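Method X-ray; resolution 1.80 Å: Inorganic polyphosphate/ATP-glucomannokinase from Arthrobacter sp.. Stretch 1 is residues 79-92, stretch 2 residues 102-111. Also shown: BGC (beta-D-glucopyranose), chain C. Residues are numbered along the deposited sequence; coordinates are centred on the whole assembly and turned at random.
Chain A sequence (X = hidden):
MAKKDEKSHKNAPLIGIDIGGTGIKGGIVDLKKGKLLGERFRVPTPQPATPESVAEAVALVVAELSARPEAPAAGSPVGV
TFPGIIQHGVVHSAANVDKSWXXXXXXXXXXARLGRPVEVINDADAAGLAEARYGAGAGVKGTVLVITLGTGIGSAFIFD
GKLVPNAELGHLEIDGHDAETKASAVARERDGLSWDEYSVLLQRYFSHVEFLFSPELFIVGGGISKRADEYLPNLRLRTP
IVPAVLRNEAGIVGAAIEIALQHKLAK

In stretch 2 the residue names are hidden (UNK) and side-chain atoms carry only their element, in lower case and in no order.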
ATOM      1  N   GLY A  79       8.135 -10.673  -1.753  1.00 14.75           N
ATOM      2  CA  GLY A  79       6.804 -10.093  -1.690  1.00 13.50           C
ATOM      3  C   GLY A  79       6.780  -8.802  -2.489  1.00 12.66           C
ATOM      4  O   GLY A  79       7.722  -8.015  -2.436  1.00 12.56           O
ATOM      5  N   VAL A  80       5.702  -8.571  -3.226  1.00 12.51           N
ATOM      6  CA  VAL A  80       5.604  -7.373  -4.055  1.00 12.69           C
ATOM      7  C   VAL A  80       4.204  -6.782  -3.977  1.00 13.42           C
ATOM      8  O   VAL A  80       3.224  -7.524  -3.920  1.00 14.12           O
ATOM      9  CB  VAL A  80       5.906  -7.719  -5.531  1.00 13.17           C
ATOM     10  CG1 VAL A  80       5.869  -6.465  -6.387  1.00 11.90           C
ATOM     11  CG2 VAL A  80       7.261  -8.413  -5.633  1.00 14.87           C
ATOM     12  N   THR A  81       4.106  -5.456  -3.968  1.00 13.45           N
ATOM     13  CA  THR A  81       2.794  -4.813  -3.927  1.00 14.29           C
ATOM     14  C   THR A  81       2.420  -4.310  -5.310  1.00 14.97           C
ATOM     15  O   THR A  81       3.277  -4.121  -6.173  1.00 13.91           O
ATOM     16  CB  THR A  81       2.754  -3.595  -2.982  1.00 15.19           C
ATOM     17  OG1 THR A  81       3.507  -2.519  -3.560  1.00 14.96           O
ATOM     18  CG2 THR A  81       3.330  -3.948  -1.614  1.00 14.42           C
ATOM     19  N   PHE A  82       1.130  -4.081  -5.512  1.00 14.10           N
ATOM     20  CA  PHE A  82       0.637  -3.583  -6.786  1.00 13.32           C
ATOM     21  C   PHE A  82      -0.633  -2.799  -6.500  1.00 12.71           C
ATOM     22  O   PHE A  82      -1.480  -3.248  -5.732  1.00 13.13           O
ATOM     23  CB  PHE A  82       0.326  -4.736  -7.735  1.00 14.58           C
ATOM     24  CG  PHE A  82      -0.069  -4.281  -9.104  1.00 16.08           C
ATOM     25  CD1 PHE A  82       0.899  -3.996 -10.059  1.00 16.84           C
ATOM     26  CD2 PHE A  82      -1.407  -4.071  -9.417  1.00 17.74           C
ATOM     27  CE1 PHE A  82       0.538  -3.506 -11.310  1.00 18.86           C
ATOM     28  CE2 PHE A  82      -1.776  -3.581 -10.665  1.00 19.55           C
ATOM     29  CZ  PHE A  82      -0.803  -3.298 -11.610  1.00 18.53           C
ATOM     30  N   PRO A  83      -0.790  -1.621  -7.125  1.00 13.11           N
ATOM     31  CA  PRO A  83      -1.972  -0.788  -6.906  1.00 13.48           C
ATOM     32  C   PRO A  83      -3.250  -1.253  -7.599  1.00 15.13           C
ATOM     33  O   PRO A  83      -3.798  -0.545  -8.434  1.00 14.42           O
ATOM     34  CB  PRO A  83      -1.511   0.578  -7.400  1.00 15.13           C
ATOM     35  CG  PRO A  83      -0.679   0.211  -8.582  1.00 15.76           C
ATOM     36  CD  PRO A  83       0.138  -0.973  -8.073  1.00 14.60           C
ATOM     37  N   GLY A  84      -3.723  -2.440  -7.238  1.00 14.02           N
ATOM     38  CA  GLY A  84      -4.946  -2.951  -7.828  1.00 14.13           C
ATOM     39  C   GLY A  84      -5.429  -4.211  -7.132  1.00 14.51           C
ATOM     40  O   GLY A  84      -4.763  -4.727  -6.235  1.00 12.30           O
ATOM     41  N   ILE A  85      -6.596  -4.701  -7.537  1.00 14.46           N
ATOM     42  CA  ILE A  85      -7.151  -5.920  -6.963  1.00 13.65           C
ATOM     43  C   ILE A  85      -6.279  -7.096  -7.404  1.00 15.55           C
ATOM     44  O   ILE A  85      -5.989  -7.247  -8.594  1.00 16.33           O
ATOM     45  CB  ILE A  85      -8.593  -6.171  -7.470  1.00 13.19           C
ATOM     46  CG1 ILE A  85      -9.512  -5.033  -7.020  1.00 14.29           C
ATOM     47  CG2 ILE A  85      -9.104  -7.511  -6.958  1.00 14.71           C
ATOM     48  CD1 ILE A  85     -10.899  -5.076  -7.672  1.00 11.81           C
ATOM     49  N   ILE A  86      -5.857  -7.918  -6.447  1.00 14.11           N
ATOM     50  CA  ILE A  86      -5.035  -9.087  -6.749  1.00 15.06           C
ATOM     51  C   ILE A  86      -5.746 -10.354  -6.276  1.00 15.80           C
ATOM     52  O   ILE A  86      -6.000 -10.522  -5.082  1.00 16.46           O
ATOM     53  CB  ILE A  86      -3.657  -9.025  -6.044  1.00 16.25           C
ATOM     54  CG1 ILE A  86      -2.894  -7.759  -6.458  1.00 15.05           C
ATOM     55  CG2 ILE A  86      -2.848 -10.283  -6.372  1.00 16.33           C
ATOM     56  CD1 ILE A  86      -2.580  -7.653  -7.940  1.00 16.88           C
ATOM     57  N   GLN A  87      -6.072 -11.237  -7.215  1.00 17.18           N
ATOM     58  CA  GLN A  87      -6.739 -12.496  -6.887  1.00 17.05           C
ATOM     59  C   GLN A  87      -5.941 -13.646  -7.496  1.00 18.36           C
ATOM     60  O   GLN A  87      -5.775 -13.722  -8.715  1.00 18.39           O
ATOM     61  CB  GLN A  87      -8.170 -12.511  -7.439  1.00 19.45           C
ATOM     62  CG  GLN A  87      -9.072 -11.397  -6.897  1.00 18.52           C
ATOM     63  CD  GLN A  87     -10.513 -11.500  -7.402  1.00 24.31           C
ATOM     64  OE1 GLN A  87     -11.337 -10.624  -7.144  1.00 24.53           O
ATOM     65  NE2 GLN A  87     -10.818 -12.577  -8.117  1.00 23.84           N
ATOM     66  N   HIS A  88      -5.443 -14.532  -6.642  1.00 20.05           N
ATOM     67  CA  HIS A  88      -4.652 -15.669  -7.096  1.00 20.85           C
ATOM     68  C   HIS A  88      -3.541 -15.210  -8.037  1.00 19.84           C
ATOM     69  O   HIS A  88      -3.334 -15.795  -9.104  1.00 18.36           O
ATOM     70  CB  HIS A  88      -5.545 -16.692  -7.804  1.00 24.44           C
ATOM     71  CG  HIS A  88      -6.547 -17.341  -6.900  1.00 28.84           C
ATOM     72  ND1 HIS A  88      -7.902 -17.104  -6.997  1.00 31.97           N
ATOM     73  CD2 HIS A  88      -6.387 -18.199  -5.865  1.00 30.96           C
ATOM     74  CE1 HIS A  88      -8.533 -17.787  -6.057  1.00 32.15           C
ATOM     75  NE2 HIS A  88      -7.637 -18.458  -5.356  1.00 32.48           N
ATOM     76  N   GLY A  89      -2.850 -14.146  -7.637  1.00 19.08           N
ATOM     77  CA  GLY A  89      -1.745 -13.612  -8.418  1.00 17.76           C
ATOM     78  C   GLY A  89      -2.083 -12.885  -9.708  1.00 17.34           C
ATOM     79  O   GLY A  89      -1.183 -12.529 -10.469  1.00 16.78           O
ATOM     80  N   VAL A  90      -3.368 -12.648  -9.954  1.00 16.47           N
ATOM     81  CA  VAL A  90      -3.796 -11.974 -11.172  1.00 16.49           C
ATOM     82  C   VAL A  90      -4.349 -10.581 -10.885  1.00 15.32           C
ATOM     83  O   VAL A  90      -5.094 -10.383  -9.927  1.00 14.03           O
ATOM     84  CB  VAL A  90      -4.861 -12.818 -11.910  1.00 16.86           C
ATOM     85  CG1 VAL A  90      -5.337 -12.097 -13.166  1.00 16.71           C
ATOM     86  CG2 VAL A  90      -4.268 -14.177 -12.276  1.00 17.96           C
ATOM     87  N   VAL A  91      -3.973  -9.615 -11.717  1.00 16.38           N
ATOM     88  CA  VAL A  91      -4.429  -8.234 -11.546  1.00 16.14           C
ATOM     89  C   VAL A  91      -5.844  -8.053 -12.095  1.00 18.23           C
ATOM     90  O   VAL A  91      -6.105  -8.352 -13.262  1.00 17.96           O
ATOM     91  CB  VAL A  91      -3.472  -7.250 -12.261  1.00 17.27           C
ATOM     92  CG1 VAL A  91      -4.016  -5.827 -12.174  1.00 14.85           C
ATOM     93  CG2 VAL A  91      -2.081  -7.324 -11.625  1.00 16.84           C
ATOM     94  N   HIS A  92      -6.756  -7.559 -11.257  1.00 16.65           N
ATOM     95  CA  HIS A  92      -8.135  -7.360 -11.689  1.00 18.37           C
ATOM     96  C   HIS A  92      -8.595  -5.905 -11.770  1.00 18.42           C
ATOM     97  O   HIS A  92      -9.766  -5.633 -12.047  1.00 19.26           O
ATOM     98  CB  HIS A  92      -9.093  -8.166 -10.804  1.00 20.48           C
ATOM     99  CG  HIS A  92      -9.064  -9.639 -11.074  1.00 23.93           C
ATOM    100  ND1 HIS A  92      -8.026 -10.450 -10.672  1.00 27.98           N
ATOM    101  CD2 HIS A  92      -9.925 -10.439 -11.746  1.00 28.52           C
ATOM    102  CE1 HIS A  92      -8.247 -11.686 -11.084  1.00 27.06           C
ATOM    103  NE2 HIS A  92      -9.393 -11.707 -11.739  1.00 28.12           N
ATOM    104  N   UNK A 102      -4.436  -5.335 -16.691  1.00 18.83           N
ATOM    105  CA  UNK A 102      -5.661  -6.091 -16.472  1.00 19.94           C
ATOM    106  C   UNK A 102      -5.540  -7.537 -16.942  1.00 22.32           C
ATOM    107  O   UNK A 102      -5.098  -7.806 -18.063  1.00 21.70           O
ATOM    108  c   UNK A 102      -7.627  -4.177 -15.150  1.00 22.78           C
ATOM    109  c   UNK A 102      -8.402  -3.478 -17.423  1.00 22.72           C
ATOM    110  c   UNK A 102      -7.238  -4.040 -16.618  1.00 20.52           C
ATOM    111  c   UNK A 102      -6.838  -5.410 -17.175  1.00 21.02           C
ATOM    112  N   UNK A 103      -5.933  -8.455 -16.066  1.00 21.16           N
ATOM    113  CA  UNK A 103      -5.899  -9.890 -16.336  1.00 24.31           C
ATOM    114  C   UNK A 103      -4.487 -10.461 -16.476  1.00 22.83           C
ATOM    115  O   UNK A 103      -4.302 -11.572 -16.971  1.00 24.24           O
ATOM    116  n   UNK A 103      -7.561 -12.015 -16.218  1.00 33.75           N
ATOM    117  c   UNK A 103      -7.590 -11.434 -17.414  1.00 33.55           C
ATOM    118  o   UNK A 103      -8.290 -11.850 -18.339  1.00 38.77           O
ATOM    119  c   UNK A 103      -6.713 -10.212 -17.592  1.00 27.79           C
ATOM    120  N   UNK A 104      -3.494  -9.701 -16.036  1.00 21.66           N
ATOM    121  CA  UNK A 104      -2.113 -10.157 -16.097  1.00 20.85           C
ATOM    122  C   UNK A 104      -1.769 -10.980 -14.859  1.00 20.13           C
ATOM    123  O   UNK A 104      -2.047 -10.563 -13.733  1.00 17.10           O
ATOM    124  o   UNK A 104      -1.250  -8.332 -17.454  1.00 24.44           O
ATOM    125  c   UNK A 104       0.312  -9.435 -15.976  1.00 22.30           C
ATOM    126  c   UNK A 104      -1.130  -8.965 -16.177  1.00 21.81           C
ATOM    127  N   UNK A 105      -1.187 -12.158 -15.067  1.00 19.04           N
ATOM    128  CA  UNK A 105      -0.778 -12.997 -13.945  1.00 17.09           C
ATOM    129  C   UNK A 105       0.558 -12.401 -13.513  1.00 17.04           C
ATOM    130  O   UNK A 105       1.616 -12.792 -14.018  1.00 14.76           O
ATOM    131  c   UNK A 105      -0.573 -14.446 -14.393  1.00 19.58           C
ATOM    132  c   UNK A 105      -0.344 -15.395 -13.228  1.00 21.86           C
ATOM    133  o   UNK A 105      -0.687 -16.589 -13.364  1.00 23.30           O
ATOM    134  o   UNK A 105       0.190 -14.958 -12.179  1.00 19.96           O
ATOM    135  N   UNK A 106       0.507 -11.441 -12.597  1.00 16.19           N
ATOM    136  CA  UNK A 106       1.716 -10.777 -12.134  1.00 14.34           C
ATOM    137  C   UNK A 106       2.635 -11.692 -11.319  1.00 15.31           C
ATOM    138  O   UNK A 106       3.858 -11.540 -11.359  1.00 15.16           O
ATOM    139  c   UNK A 106       0.543  -9.784 -10.116  1.00 13.53           C
ATOM    140  c   UNK A 106       2.379  -7.273 -10.511  1.00 14.34           C
ATOM    141  c   UNK A 106       1.364  -9.467 -11.359  1.00 13.97           C
ATOM    142  c   UNK A 106       2.642  -8.694 -11.027  1.00 14.36           C
ATOM    143  N   UNK A 107       2.066 -12.654 -10.595  1.00 15.69           N
ATOM    144  CA  UNK A 107       2.894 -13.583  -9.827  1.00 14.78           C
ATOM    145  C   UNK A 107       3.768 -14.379 -10.789  1.00 15.37           C
ATOM    146  O   UNK A 107       4.971 -14.521 -10.571  1.00 14.14           O
ATOM    147  c   UNK A 107       1.584 -13.952  -7.687  1.00 20.27           C
ATOM    148  o   UNK A 107       1.144 -14.718  -6.805  1.00 20.30           O
ATOM    149  o   UNK A 107       1.672 -12.715  -7.534  1.00 20.25           O
ATOM    150  c   UNK A 107       2.028 -14.547  -9.008  1.00 17.23           C
ATOM    151  N   UNK A 108       3.156 -14.886 -11.858  1.00 14.89           N
ATOM    152  CA  UNK A 108       3.885 -15.667 -12.858  1.00 15.30           C
ATOM    153  C   UNK A 108       4.912 -14.788 -13.564  1.00 15.25           C
ATOM    154  O   UNK A 108       6.061 -15.186 -13.754  1.00 14.60           O
ATOM    155  c   UNK A 108       2.910 -16.252 -13.880  1.00 16.11           C
ATOM    156  N   UNK A 109       4.482 -13.596 -13.959  1.00 15.44           N
ATOM    157  CA  UNK A 109       5.353 -12.643 -14.642  1.00 15.98           C
ATOM    158  C   UNK A 109       6.634 -12.370 -13.859  1.00 16.71           C
ATOM    159  O   UNK A 109       7.741 -12.460 -14.396  1.00 15.96           O
ATOM    160  c   UNK A 109       4.747  -8.829 -15.158  1.00 18.03           C
ATOM    161  c   UNK A 109       5.445 -10.158 -15.423  1.00 19.09           C
ATOM    162  c   UNK A 109       5.627 -10.373 -16.918  1.00 20.28           C
ATOM    163  c   UNK A 109       4.619 -11.316 -14.846  1.00 16.98           C
ATOM    164  N   UNK A 110       6.482 -12.028 -12.585  1.00 15.20           N
ATOM    165  CA  UNK A 110       7.638 -11.706 -11.761  1.00 16.33           C
ATOM    166  C   UNK A 110       8.447 -12.921 -11.325  1.00 15.50           C
ATOM    167  O   UNK A 110       9.672 -12.845 -11.218  1.00 16.73           O
ATOM    168  c   UNK A 110       7.525  -8.682 -11.720  1.00 17.49           C
ATOM    169  c   UNK A 110       7.197 -10.878 -10.547  1.00 15.54           C
ATOM    170  c   UNK A 110       6.171  -8.782  -9.615  1.00 14.47           C
ATOM    171  c   UNK A 110       6.552  -9.527 -10.896  1.00 16.84           C
ATOM    172  N   UNK A 111       7.781 -14.045 -11.082  1.00 14.52           N
ATOM    173  CA  UNK A 111       8.503 -15.247 -10.678  1.00 14.84           C
ATOM    174  C   UNK A 111       9.426 -15.678 -11.819  1.00 16.51           C
ATOM    175  O   UNK A 111      10.570 -16.062 -11.591  1.00 17.18           O
ATOM    176  c   UNK A 111       7.533 -16.401 -10.335  1.00 15.70           C
ATOM    177  o   UNK A 111       6.739 -16.033  -9.200  1.00 14.36           O
ATOM    178  c   UNK A 111       8.308 -17.678 -10.005  1.00 16.86           C
TER
HETATM  179  C2  BGC C 290      -6.373   1.473  -6.609  1.00 13.64           C
HETATM  180  C3  BGC C 290      -6.058   0.652  -5.351  1.00 11.49           C
HETATM  181  C4  BGC C 290      -4.781   1.183  -4.683  1.00 12.77           C
HETATM  182  C5  BGC C 290      -4.920   2.692  -4.428  1.00 13.44           C
HETATM  183  C6  BGC C 290      -3.674   3.328  -3.843  1.00 15.12           C
HETATM  184  C1  BGC C 290      -6.455   2.955  -6.233  1.00 13.33           C
HETATM  185  O1  BGC C 290      -6.700   3.728  -7.356  1.00 16.49           O
HETATM  186  O2  BGC C 290      -7.602   1.045  -7.169  1.00 12.64           O
HETATM  187  O3  BGC C 290      -5.896  -0.717  -5.688  1.00 11.76           O
HETATM  188  O4  BGC C 290      -4.563   0.506  -3.449  1.00 12.12           O
HETATM  189  O5  BGC C 290      -5.211   3.377  -5.666  1.00 14.15           O
HETATM  190  O6  BGC C 290      -2.527   3.042  -4.630  1.00 15.80           O
HETATM  191  O   HOH W   1      -0.495 -16.721 -10.308  1.00 34.63           O

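Position 102 carries four side-chain carbons, forked at the second. Its CA-to-CB bond points away from stretch 1, yet one terminal carbon returns to 3.9 Å from C of His 92. This is Leu 102, whose length brings its end back to the backbone just past the strand.

Position 103 has two carbons, the second bearing one oxygen and one nitrogen, the mark of an amide; the side-chain nitrogen lies 3.8 Å from Val 90 CG1. This is Asn 103. Its phi is positive (67°), a conformation asparagine tolerates better than most residues. Its backbone N donates to Val 91 O at 2.8 Å.

At 104 one carbon bears an oxygen and a carbon, so the residue is Thr 104. The backbone does the work here: Val 91 N donates to Thr 104 O at 2.9 Å.

Position 105 shows two carbons, the second with two oxygens, a short carboxylate: Asp 105. Aspartate suits this N-cap, because OD1 accepts from the backbone N of position 108 at 3.0 Å, satisfying an amide in the helix's first turn. A water also bridges Asp 105 OD1 (2.7 Å from the water O) and His 88 O (3.2 Å), donating to both.

Position 106 has four carbons, forked at the first, with one arm two carbons long. The end carbon of the longer arm lies 3.6 Å from Phe 82 CD1, and the single-carbon arm 3.9 Å from Val 91 CG2. This is Ile 106, whose branched side chain fills a buried apolar pocket.

Position 107 is another short carboxylate, two carbons and two oxygens, its CA-to-CB bond pointing toward stretch 1: Asp 107. Its N donates to Gly 89 O at 3.3 Å. Gly 89 leaves room for it, since a CB there would clash with Asp 107 CG.

A single carbon at 108 gives Ala 108, exposed and clear of stretch 1.

Position 109 has four carbons forked at the second, Leu 109, out of reach of stretch 1.

The same fork recurs at 110, but this side chain is buried, and a terminal carbon lies 4.0 Å from Val 80 CG1: Leu 110.

Position 111 again has one carbon bearing oxygen and carbon: Thr 111, whose OG1 donates to Asp 107 O at 2.7 Å within the helix.

Backbone hydrogen bonds and a single beta bridge between Val 90 and Asp 105 fix the incoming chain; the capped helix then sets Ile 106 and Leu 110, one turn apart, against apolar side chains of stretch 1.

Stretch 2, residues 102-111: LNTDIDALLT
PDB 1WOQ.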